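Local coordinates for heterokaryon incompatibility protein S (Podospora anserina, PDB 2WVO) that enforces heterokaryon incompatibility by triggering a lethal reaction when it meets the prion form of the HET-s variant in incompatible cells, at residues C24-Q29 and R128-V133. Numbering follows the deposited sequence.
Sequences CFEYVQ and RLKDLV
Glu26 OE1 is approached in two ways by the segment 128-133 of helix 120-136: through a water, and by the side chain of Lys130. The water donates to the backbone carbonyl Lys130 O at 2.6 Å and, only weakly, to Glu26 OE1 at 3.4 Å. The direct charge pairing is looser still, a long salt bridge of 3.8 Å between Glu26 OE1 and Lys130 NZ. The lysine chain crosses the glutamate at a slant, and its bend at the last two torsions (chi4 76°) turns the end so that the methylene Lys130 CE, 3.4 Å from Glu26 OE1, lies closer than the ammonium. That same bend leaves Lys130 NZ 3.6 Å from Glu26 O, a proximity and not a hydrogen bond. The second carboxylate oxygen, OE2, forms a salt bridge with Lys49 of helix 38-59, so the carboxylate has lysine partners from two helices. Glu26 itself sits in the type I turn Phe25-Val28, which leads from helix 14-23 into the short strand paired with 148-150. The contact thus joins this turn to helix 120-136 of the globular domain at its surface. With Lys49 as the stronger polar partner, the link to Lys130 is probably a modest electrostatic and water-mediated one, with the two nearby lysines likely favouring an ionised carboxylate.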
ATOM      1  N   CYS A  24      -2.178  15.623  -6.760  1.00 44.86           N
ATOM      2  CA  CYS A  24      -1.215  15.034  -5.818  1.00 45.55           C
ATOM      3  C   CYS A  24       0.217  14.926  -6.355  1.00 45.90           C
ATOM      4  O   CYS A  24       1.175  14.921  -5.575  1.00 46.01           O
ATOM      5  CB  CYS A  24      -1.670  13.640  -5.392  1.00 45.29           C
ATOM      6  SG  CYS A  24      -2.888  13.613  -4.086  1.00 47.06           S
ATOM      7  N   PHE A  25       0.353  14.838  -7.675  1.00 46.37           N
ATOM      8  CA  PHE A  25       1.648  14.676  -8.320  1.00 46.96           C
ATOM      9  C   PHE A  25       2.462  15.978  -8.346  1.00 48.37           C
ATOM     10  O   PHE A  25       3.690  15.946  -8.372  1.00 48.58           O
ATOM     11  CB  PHE A  25       1.458  14.167  -9.741  1.00 45.62           C
ATOM     12  CG  PHE A  25       1.152  12.698  -9.847  1.00 44.63           C
ATOM     13  CD1 PHE A  25      -0.168  12.246  -9.889  1.00 42.92           C
ATOM     14  CD2 PHE A  25       2.182  11.766  -9.964  1.00 42.06           C
ATOM     15  CE1 PHE A  25      -0.456  10.886 -10.022  1.00 42.53           C
ATOM     16  CE2 PHE A  25       1.911  10.402 -10.100  1.00 41.06           C
ATOM     17  CZ  PHE A  25       0.587   9.957 -10.129  1.00 42.54           C
ATOM     18  N   GLU A  26       1.769  17.109  -8.310  1.00 50.15           N
ATOM     19  CA  GLU A  26       2.372  18.420  -8.533  1.00 52.45           C
ATOM     20  C   GLU A  26       3.531  18.750  -7.596  1.00 52.96           C
ATOM     21  O   GLU A  26       4.598  19.179  -8.048  1.00 53.24           O
ATOM     22  CB  GLU A  26       1.312  19.515  -8.414  1.00 52.92           C
ATOM     23  CG  GLU A  26       1.427  20.608  -9.461  1.00 57.12           C
ATOM     24  CD  GLU A  26       0.828  20.191 -10.819  1.00 62.65           C
ATOM     25  OE1 GLU A  26       1.498  20.447 -11.852  1.00 63.62           O
ATOM     26  OE2 GLU A  26      -0.304  19.615 -10.855  1.00 63.69           O
ATOM     27  N   TYR A  27       3.327  18.559  -6.298  1.00 53.60           N
ATOM     28  CA  TYR A  27       4.330  18.977  -5.331  1.00 54.35           C
ATOM     29  C   TYR A  27       5.059  17.826  -4.638  1.00 53.97           C
ATOM     30  O   TYR A  27       5.491  17.961  -3.498  1.00 54.16           O
ATOM     31  CB  TYR A  27       3.743  19.981  -4.324  1.00 55.46           C
ATOM     32  CG  TYR A  27       3.212  21.245  -4.985  1.00 57.06           C
ATOM     33  CD1 TYR A  27       4.093  22.214  -5.496  1.00 57.26           C
ATOM     34  CD2 TYR A  27       1.831  21.462  -5.118  1.00 57.66           C
ATOM     35  CE1 TYR A  27       3.609  23.365  -6.125  1.00 57.82           C
ATOM     36  CE2 TYR A  27       1.340  22.611  -5.747  1.00 57.93           C
ATOM     37  CZ  TYR A  27       2.238  23.558  -6.244  1.00 57.66           C
ATOM     38  OH  TYR A  27       1.762  24.701  -6.855  1.00 58.82           O
ATOM     39  N   VAL A  28       5.211  16.696  -5.321  1.00 53.25           N
ATOM     40  CA  VAL A  28       6.173  15.719  -4.832  1.00 52.63           C
ATOM     41  C   VAL A  28       7.591  16.042  -5.341  1.00 52.33           C
ATOM     42  O   VAL A  28       7.785  16.400  -6.508  1.00 51.89           O
ATOM     43  CB  VAL A  28       5.718  14.212  -4.931  1.00 52.67           C
ATOM     44  CG1 VAL A  28       4.367  14.049  -5.609  1.00 52.11           C
ATOM     45  CG2 VAL A  28       6.799  13.322  -5.514  1.00 51.77           C
ATOM     46  N   GLN A  29       8.548  15.984  -4.417  1.00 51.82           N
ATOM     47  CA  GLN A  29       9.954  16.266  -4.693  1.00 51.44           C
ATOM     48  C   GLN A  29      10.735  14.957  -4.630  1.00 51.04           C
ATOM     49  O   GLN A  29      10.332  14.030  -3.927  1.00 50.20           O
ATOM     50  CB  GLN A  29      10.509  17.242  -3.654  1.00 51.39           C
ATOM     51  CG  GLN A  29       9.709  18.530  -3.488  1.00 51.11           C
ATOM     52  CD  GLN A  29      10.114  19.324  -2.252  1.00 52.33           C
ATOM     53  OE1 GLN A  29      10.235  20.543  -2.307  1.00 54.93           O
ATOM     54  NE2 GLN A  29      10.317  18.638  -1.128  1.00 52.79           N
ATOM     55  N   ARG A 128       6.960  19.131 -21.122  1.00 64.84           N
ATOM     56  CA  ARG A 128       5.968  18.662 -22.088  1.00 65.04           C
ATOM     57  C   ARG A 128       4.900  17.760 -21.460  1.00 64.47           C
ATOM     58  O   ARG A 128       3.721  17.873 -21.794  1.00 64.38           O
ATOM     59  CB  ARG A 128       6.674  17.968 -23.265  1.00 65.16           C
ATOM     60  CG  ARG A 128       5.771  17.327 -24.306  1.00 65.61           C
ATOM     61  CD  ARG A 128       6.587  16.768 -25.458  1.00 66.38           C
ATOM     62  NE  ARG A 128       6.733  17.727 -26.559  1.00 70.90           N
ATOM     63  CZ  ARG A 128       7.769  18.548 -26.716  1.00 71.53           C
ATOM     64  NH1 ARG A 128       8.770  18.542 -25.839  1.00 72.72           N
ATOM     65  NH2 ARG A 128       7.802  19.383 -27.745  1.00 70.29           N
ATOM     66  N   LEU A 129       5.319  16.873 -20.561  1.00 64.08           N
ATOM     67  CA  LEU A 129       4.397  15.992 -19.840  1.00 63.87           C
ATOM     68  C   LEU A 129       3.529  16.740 -18.810  1.00 64.01           C
ATOM     69  O   LEU A 129       2.334  16.457 -18.686  1.00 63.65           O
ATOM     70  CB  LEU A 129       5.151  14.820 -19.195  1.00 63.74           C
ATOM     71  CG  LEU A 129       5.202  13.454 -19.915  1.00 64.01           C
ATOM     72  CD1 LEU A 129       5.097  13.543 -21.426  1.00 62.05           C
ATOM     73  CD2 LEU A 129       6.437  12.653 -19.519  1.00 63.21           C
ATOM     74  N   LYS A 130       4.133  17.682 -18.080  1.00 64.15           N
ATOM     75  CA  LYS A 130       3.393  18.555 -17.155  1.00 64.62           C
ATOM     76  C   LYS A 130       2.331  19.392 -17.885  1.00 64.09           C
ATOM     77  O   LYS A 130       1.170  19.398 -17.478  1.00 63.88           O
ATOM     78  CB  LYS A 130       4.345  19.462 -16.345  1.00 64.46           C
ATOM     79  CG  LYS A 130       4.603  19.025 -14.880  1.00 66.30           C
ATOM     80  CD  LYS A 130       5.312  20.142 -14.081  1.00 66.04           C
ATOM     81  CE  LYS A 130       4.747  20.330 -12.667  1.00 68.80           C
ATOM     82  NZ  LYS A 130       5.153  19.272 -11.643  1.00 71.59           N
ATOM     83  N   ASP A 131       2.736  20.081 -18.960  1.00 63.76           N
ATOM     84  CA  ASP A 131       1.836  20.943 -19.759  1.00 63.49           C
ATOM     85  C   ASP A 131       0.665  20.189 -20.391  1.00 63.07           C
ATOM     86  O   ASP A 131      -0.460  20.683 -20.424  1.00 62.74           O
ATOM     87  CB  ASP A 131       2.612  21.684 -20.856  1.00 63.60           C
ATOM     88  CG  ASP A 131       3.532  22.760 -20.305  1.00 64.52           C
ATOM     89  OD1 ASP A 131       4.160  23.472 -21.119  1.00 66.28           O
ATOM     90  OD2 ASP A 131       3.639  22.898 -19.066  1.00 65.18           O
ATOM     91  N   LEU A 132       0.958  18.998 -20.897  1.00 62.95           N
ATOM     92  CA  LEU A 132      -0.034  18.087 -21.454  1.00 63.16           C
ATOM     93  C   LEU A 132      -1.200  17.780 -20.490  1.00 62.94           C
ATOM     94  O   LEU A 132      -2.361  17.836 -20.892  1.00 62.24           O
ATOM     95  CB  LEU A 132       0.680  16.809 -21.902  1.00 63.31           C
ATOM     96  CG  LEU A 132       0.008  15.538 -22.414  1.00 64.13           C
ATOM     97  CD1 LEU A 132      -0.777  15.791 -23.703  1.00 64.77           C
ATOM     98  CD2 LEU A 132       1.119  14.521 -22.662  1.00 63.82           C
ATOM     99  N   VAL A 133      -0.903  17.463 -19.225  1.00 62.93           N
ATOM    100  CA  VAL A 133      -1.987  17.227 -18.253  1.00 62.97           C
ATOM    101  C   VAL A 133      -2.664  18.523 -17.766  1.00 62.97           C
ATOM    102  O   VAL A 133      -3.854  18.523 -17.497  1.00 62.49           O
ATOM    103  CB  VAL A 133      -1.622  16.243 -17.075  1.00 63.35           C
ATOM    104  CG1 VAL A 133      -0.486  15.292 -17.456  1.00 61.85           C
ATOM    105  CG2 VAL A 133      -1.322  16.982 -15.799  1.00 63.42           C
TER
HETATM  106  O   HOH W   1       0.627  19.311 -14.898  1.00 54.41           O